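Uncharacterized esterase YxiM (Bacillus subtilis, PDB 2O14) is an uncharacterized member of the GDSL lipolytic enzyme family that probably hydrolyses ester bonds. Local coordinates at residues T310-Y322 against A350-I364. Residues are numbered along the deposited sequence; the frame is centred on the assembly and turned at random.
Sequences TYLIDLNVLSSAY and ALARLAVQELKRQGI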
loop_
_atom_site.group_PDB
_atom_site.type_symbol
_atom_site.label_atom_id
_atom_site.label_comp_id
_atom_site.label_asym_id
_atom_site.label_seq_id
_atom_site.Cartn_x
_atom_site.Cartn_y
_atom_site.Cartn_z
ATOM N N THR A 310 -1.387 -0.676 22.711
ATOM C CA THR A 310 -0.748 -0.994 21.443
ATOM C C THR A 310 0.724 -0.619 21.564
ATOM O O THR A 310 1.120 0.031 22.531
ATOM C CB THR A 310 -1.350 -0.178 20.287
ATOM O OG1 THR A 310 -0.944 1.194 20.407
ATOM C CG2 THR A 310 -2.870 -0.252 20.316
ATOM N N TYR A 311 1.538 -1.045 20.603
ATOM C CA TYR A 311 2.949 -0.686 20.606
ATOM C C TYR A 311 2.977 0.747 20.086
ATOM O O TYR A 311 2.045 1.176 19.398
ATOM C CB TYR A 311 3.745 -1.608 19.683
ATOM C CG TYR A 311 3.923 -3.005 20.232
ATOM C CD1 TYR A 311 4.711 -3.238 21.358
ATOM C CD2 TYR A 311 3.291 -4.092 19.638
ATOM C CE1 TYR A 311 4.865 -4.524 21.878
ATOM C CE2 TYR A 311 3.436 -5.382 20.148
ATOM C CZ TYR A 311 4.222 -5.591 21.266
ATOM O OH TYR A 311 4.364 -6.864 21.772
ATOM N N LEU A 312 4.028 1.489 20.408
ATOM C CA LEU A 312 4.115 2.881 19.982
ATOM C C LEU A 312 5.511 3.334 19.588
ATOM O O LEU A 312 6.478 3.147 20.338
ATOM C CB LEU A 312 3.600 3.802 21.097
ATOM C CG LEU A 312 3.731 5.310 20.856
ATOM C CD1 LEU A 312 2.703 5.755 19.827
ATOM C CD2 LEU A 312 3.524 6.063 22.169
ATOM N N ILE A 313 5.602 3.933 18.403
ATOM C CA ILE A 313 6.853 4.476 17.891
ATOM C C ILE A 313 6.593 5.973 17.849
ATOM O O ILE A 313 5.766 6.434 17.059
ATOM C CB ILE A 313 7.156 4.009 16.451
ATOM C CG1 ILE A 313 7.225 2.483 16.386
ATOM C CG2 ILE A 313 8.474 4.609 15.982
ATOM C CD1 ILE A 313 8.344 1.885 17.198
ATOM N N ASP A 314 7.270 6.731 18.704
ATOM C CA ASP A 314 7.073 8.178 18.726
ATOM C C ASP A 314 7.983 8.793 17.675
ATOM O O ASP A 314 8.887 9.570 17.994
ATOM C CB ASP A 314 7.416 8.752 20.102
ATOM C CG ASP A 314 6.664 10.033 20.401
ATOM O OD1 ASP A 314 6.306 10.758 19.446
ATOM O OD2 ASP A 314 6.439 10.319 21.595
ATOM N N LEU A 315 7.737 8.444 16.418
ATOM C CA LEU A 315 8.552 8.942 15.320
ATOM C C LEU A 315 8.623 10.468 15.292
ATOM O O LEU A 315 9.593 11.041 14.796
ATOM C CB LEU A 315 8.010 8.409 13.994
ATOM C CG LEU A 315 8.960 8.436 12.797
ATOM C CD1 LEU A 315 10.270 7.754 13.166
ATOM C CD2 LEU A 315 8.297 7.731 11.615
ATOM N N ASN A 316 7.600 11.125 15.827
ATOM C CA ASN A 316 7.576 12.584 15.861
ATOM C C ASN A 316 8.807 13.098 16.617
ATOM O O ASN A 316 9.542 13.964 16.129
ATOM C CB ASN A 316 6.306 13.073 16.564
ATOM C CG ASN A 316 6.170 14.591 16.542
ATOM O OD1 ASN A 316 5.632 15.172 15.594
ATOM N ND2 ASN A 316 6.663 15.238 17.588
ATOM N N VAL A 317 9.022 12.553 17.812
ATOM C CA VAL A 317 10.144 12.951 18.648
ATOM C C VAL A 317 11.470 12.370 18.163
ATOM O O VAL A 317 12.477 13.079 18.092
ATOM C CB VAL A 317 9.916 12.526 20.109
ATOM C CG1 VAL A 317 11.127 12.910 20.962
ATOM C CG2 VAL A 317 8.650 13.182 20.641
ATOM N N LEU A 318 11.474 11.085 17.832
ATOM C CA LEU A 318 12.694 10.449 17.359
ATOM C C LEU A 318 13.208 11.137 16.100
ATOM O O LEU A 318 14.405 11.388 15.976
ATOM C CB LEU A 318 12.457 8.959 17.087
ATOM C CG LEU A 318 12.095 8.101 18.306
ATOM C CD1 LEU A 318 11.701 6.693 17.861
ATOM C CD2 LEU A 318 13.279 8.046 19.260
ATOM N N SER A 319 12.314 11.454 15.166
ATOM C CA SER A 319 12.746 12.118 13.939
ATOM C C SER A 319 13.217 13.540 14.222
ATOM O O SER A 319 14.183 14.006 13.618
ATOM C CB SER A 319 11.621 12.141 12.894
ATOM O OG SER A 319 10.535 12.947 13.314
ATOM N N SER A 320 12.540 14.231 15.137
ATOM C CA SER A 320 12.935 15.595 15.485
ATOM C C SER A 320 14.342 15.591 16.082
ATOM O O SER A 320 15.137 16.498 15.824
ATOM C CB SER A 320 11.947 16.214 16.481
ATOM O OG SER A 320 10.755 16.626 15.826
ATOM N N ALA A 321 14.650 14.567 16.875
ATOM C CA ALA A 321 15.974 14.461 17.480
ATOM C C ALA A 321 17.011 14.310 16.365
ATOM O O ALA A 321 18.088 14.905 16.417
ATOM C CB ALA A 321 16.032 13.260 18.429
ATOM N N TYR A 322 16.676 13.522 15.348
ATOM C CA TYR A 322 17.589 13.316 14.230
ATOM C C TYR A 322 17.772 14.591 13.407
ATOM O O TYR A 322 18.882 14.895 12.966
ATOM C CB TYR A 322 17.085 12.187 13.329
ATOM C CG TYR A 322 17.983 11.919 12.145
ATOM C CD1 TYR A 322 17.568 12.215 10.849
ATOM C CD2 TYR A 322 19.251 11.373 12.321
ATOM C CE1 TYR A 322 18.397 11.975 9.754
ATOM C CE2 TYR A 322 20.089 11.129 11.235
ATOM C CZ TYR A 322 19.654 11.432 9.954
ATOM O OH TYR A 322 20.480 11.187 8.880
ATOM N N ALA A 350 15.406 7.557 6.133
ATOM C CA ALA A 350 15.857 7.828 7.496
ATOM C C ALA A 350 14.714 7.595 8.487
ATOM O O ALA A 350 14.926 7.103 9.596
ATOM C CB ALA A 350 16.368 9.262 7.608
ATOM N N LEU A 351 13.501 7.958 8.085
ATOM C CA LEU A 351 12.337 7.766 8.942
ATOM C C LEU A 351 12.114 6.274 9.181
ATOM O O LEU A 351 11.835 5.850 10.303
ATOM C CB LEU A 351 11.090 8.382 8.300
ATOM C CG LEU A 351 11.003 9.912 8.307
ATOM C CD1 LEU A 351 9.797 10.378 7.500
ATOM C CD2 LEU A 351 10.893 10.392 9.738
ATOM N N ALA A 352 12.246 5.480 8.123
ATOM C CA ALA A 352 12.058 4.037 8.231
ATOM C C ALA A 352 13.128 3.453 9.145
ATOM O O ALA A 352 12.845 2.588 9.971
ATOM C CB ALA A 352 12.132 3.388 6.846
ATOM N N ARG A 353 14.356 3.935 8.978
ATOM C CA ARG A 353 15.494 3.492 9.775
ATOM C C ARG A 353 15.217 3.742 11.250
ATOM O O ARG A 353 15.387 2.854 12.087
ATOM C CB ARG A 353 16.746 4.256 9.336
ATOM C CG ARG A 353 18.026 3.876 10.062
ATOM C CD ARG A 353 19.229 4.622 9.469
ATOM N NE ARG A 353 19.141 6.069 9.657
ATOM C CZ ARG A 353 19.179 6.671 10.844
ATOM N NH1 ARG A 353 19.304 5.953 11.955
ATOM N NH2 ARG A 353 19.086 7.993 10.924
ATOM N N LEU A 354 14.789 4.959 11.564
ATOM C CA LEU A 354 14.477 5.326 12.939
ATOM C C LEU A 354 13.356 4.462 13.501
ATOM O O LEU A 354 13.416 4.020 14.652
ATOM C CB LEU A 354 14.067 6.801 13.014
ATOM C CG LEU A 354 15.174 7.825 12.742
ATOM C CD1 LEU A 354 14.582 9.221 12.609
ATOM C CD2 LEU A 354 16.194 7.767 13.877
ATOM N N ALA A 355 12.333 4.225 12.686
ATOM C CA ALA A 355 11.194 3.427 13.108
ATOM C C ALA A 355 11.618 2.033 13.553
ATOM O O ALA A 355 11.269 1.593 14.646
ATOM C CB ALA A 355 10.169 3.332 11.974
ATOM N N VAL A 356 12.371 1.340 12.706
ATOM C CA VAL A 356 12.822 -0.015 13.024
ATOM C C VAL A 356 13.815 -0.027 14.191
ATOM O O VAL A 356 13.785 -0.926 15.036
ATOM C CB VAL A 356 13.448 -0.689 11.781
ATOM C CG1 VAL A 356 14.000 -2.054 12.144
ATOM C CG2 VAL A 356 12.390 -0.830 10.687
ATOM N N GLN A 357 14.690 0.973 14.235
ATOM C CA GLN A 357 15.666 1.084 15.315
ATOM C C GLN A 357 14.914 1.167 16.643
ATOM O O GLN A 357 15.358 0.638 17.660
ATOM C CB GLN A 357 16.516 2.343 15.123
ATOM C CG GLN A 357 17.399 2.686 16.309
ATOM C CD GLN A 357 18.147 3.996 16.121
ATOM O OE1 GLN A 357 18.952 4.142 15.198
ATOM N NE2 GLN A 357 17.882 4.957 16.997
ATOM N N GLU A 358 13.767 1.835 16.618
ATOM C CA GLU A 358 12.939 1.997 17.803
ATOM C C GLU A 358 12.250 0.680 18.170
ATOM O O GLU A 358 12.130 0.341 19.351
ATOM C CB GLU A 358 11.901 3.092 17.550
ATOM C CG GLU A 358 10.945 3.362 18.702
ATOM C CD GLU A 358 11.657 3.691 19.998
ATOM O OE1 GLU A 358 12.844 4.085 19.945
ATOM O OE2 GLU A 358 11.021 3.565 21.068
ATOM N N LEU A 359 11.798 -0.056 17.157
ATOM C CA LEU A 359 11.130 -1.335 17.385
ATOM C C LEU A 359 12.106 -2.314 18.031
ATOM O O LEU A 359 11.729 -3.115 18.886
ATOM C CB LEU A 359 10.604 -1.912 16.063
ATOM C CG LEU A 359 9.424 -1.179 15.413
ATOM C CD1 LEU A 359 9.201 -1.696 14.001
ATOM C CD2 LEU A 359 8.175 -1.369 16.252
ATOM N N LYS A 360 13.367 -2.236 17.623
ATOM C CA LYS A 360 14.390 -3.110 18.174
ATOM C C LYS A 360 14.714 -2.713 19.611
ATOM O O LYS A 360 14.919 -3.572 20.469
ATOM C CB LYS A 360 15.647 -3.059 17.306
ATOM C CG LYS A 360 15.426 -3.611 15.905
ATOM C CD LYS A 360 16.702 -3.600 15.076
ATOM C CE LYS A 360 16.441 -4.131 13.671
ATOM N NZ LYS A 360 17.653 -4.062 12.808
ATOM N N ARG A 361 14.746 -1.410 19.875
ATOM C CA ARG A 361 15.038 -0.922 21.218
ATOM C C ARG A 361 13.989 -1.410 22.213
ATOM O O ARG A 361 14.301 -1.667 23.378
ATOM C CB ARG A 361 15.074 0.605 21.241
ATOM C CG ARG A 361 15.472 1.189 22.591
ATOM C CD ARG A 361 15.244 2.688 22.620
ATOM N NE ARG A 361 13.820 3.009 22.625
ATOM C CZ ARG A 361 13.028 2.866 23.681
ATOM N NH1 ARG A 361 13.520 2.409 24.826
ATOM N NH2 ARG A 361 11.743 3.179 23.591
ATOM N N GLN A 362 12.744 -1.530 21.755
ATOM C CA GLN A 362 11.662 -1.988 22.620
ATOM C C GLN A 362 11.601 -3.510 22.668
ATOM O O GLN A 362 10.809 -4.082 23.418
ATOM C CB GLN A 362 10.315 -1.449 22.137
ATOM C CG GLN A 362 10.210 0.063 22.103
ATOM C CD GLN A 362 8.780 0.533 21.920
ATOM O OE1 GLN A 362 8.530 1.700 21.615
ATOM N NE2 GLN A 362 7.830 -0.375 22.117
ATOM N N GLY A 363 12.434 -4.161 21.861
ATOM C CA GLY A 363 12.454 -5.612 21.831
ATOM C C GLY A 363 11.163 -6.226 21.317
ATOM O O GLY A 363 10.768 -7.309 21.746
ATOM N N ILE A 364 10.499 -5.540 20.394
ATOM C CA ILE A 364 9.251 -6.048 19.841
ATOM C C ILE A 364 9.505 -7.267 18.953
ATOM O O ILE A 364 10.305 -7.219 18.018
ATOM C CB ILE A 364 8.524 -4.949 19.056
ATOM C CG1 ILE A 364 8.073 -3.853 20.031
ATOM C CG2 ILE A 364 7.332 -5.531 18.312
ATOM C CD1 ILE A 364 7.473 -2.644 19.366
HETATM O O HOH W 1 9.001 5.637 20.740
#
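E358 meets I313 and L318 where strand 311-313, an outermost strand of the parallel sheet in the SGNH-hydrolase fold, runs into helix 315-322. Its side chain runs outward from CB, which touches L318 CD1 and I313 CD1. E358 CG, anti to the backbone N (chi1 179°), wedges between the same two methyls, 3.3 Å from I313 CD1 and 3.5 Å from L318 CD1. There the chain bends (chi2 55°), and CD passes L318 CD1. E358 OE1 then takes R361 NE at 3.0 Å. E358 OE2 takes R361 NH2 at 2.7 Å, completing a side-on, two-nitrogen salt bridge inside 350-364. OE2 also reaches a water, weakly, and that water accepts from D314 N at the helix N-cap. I313 CD1 presses on L359 CD2 at 3.4 Å, tighter than usual. Further along, L354 is a knob among L315, L318, S319 and Y322, its CD1 3.7 Å from S319 CA, while R353 NH2 lies over one face of the Y322 ring, offset toward the rim. With an alanine here in place of E358, R361 would probably lose the carboxylate it grips, and a gap would open beside I313 and L318. Apolar and polar contact thus share one side chain.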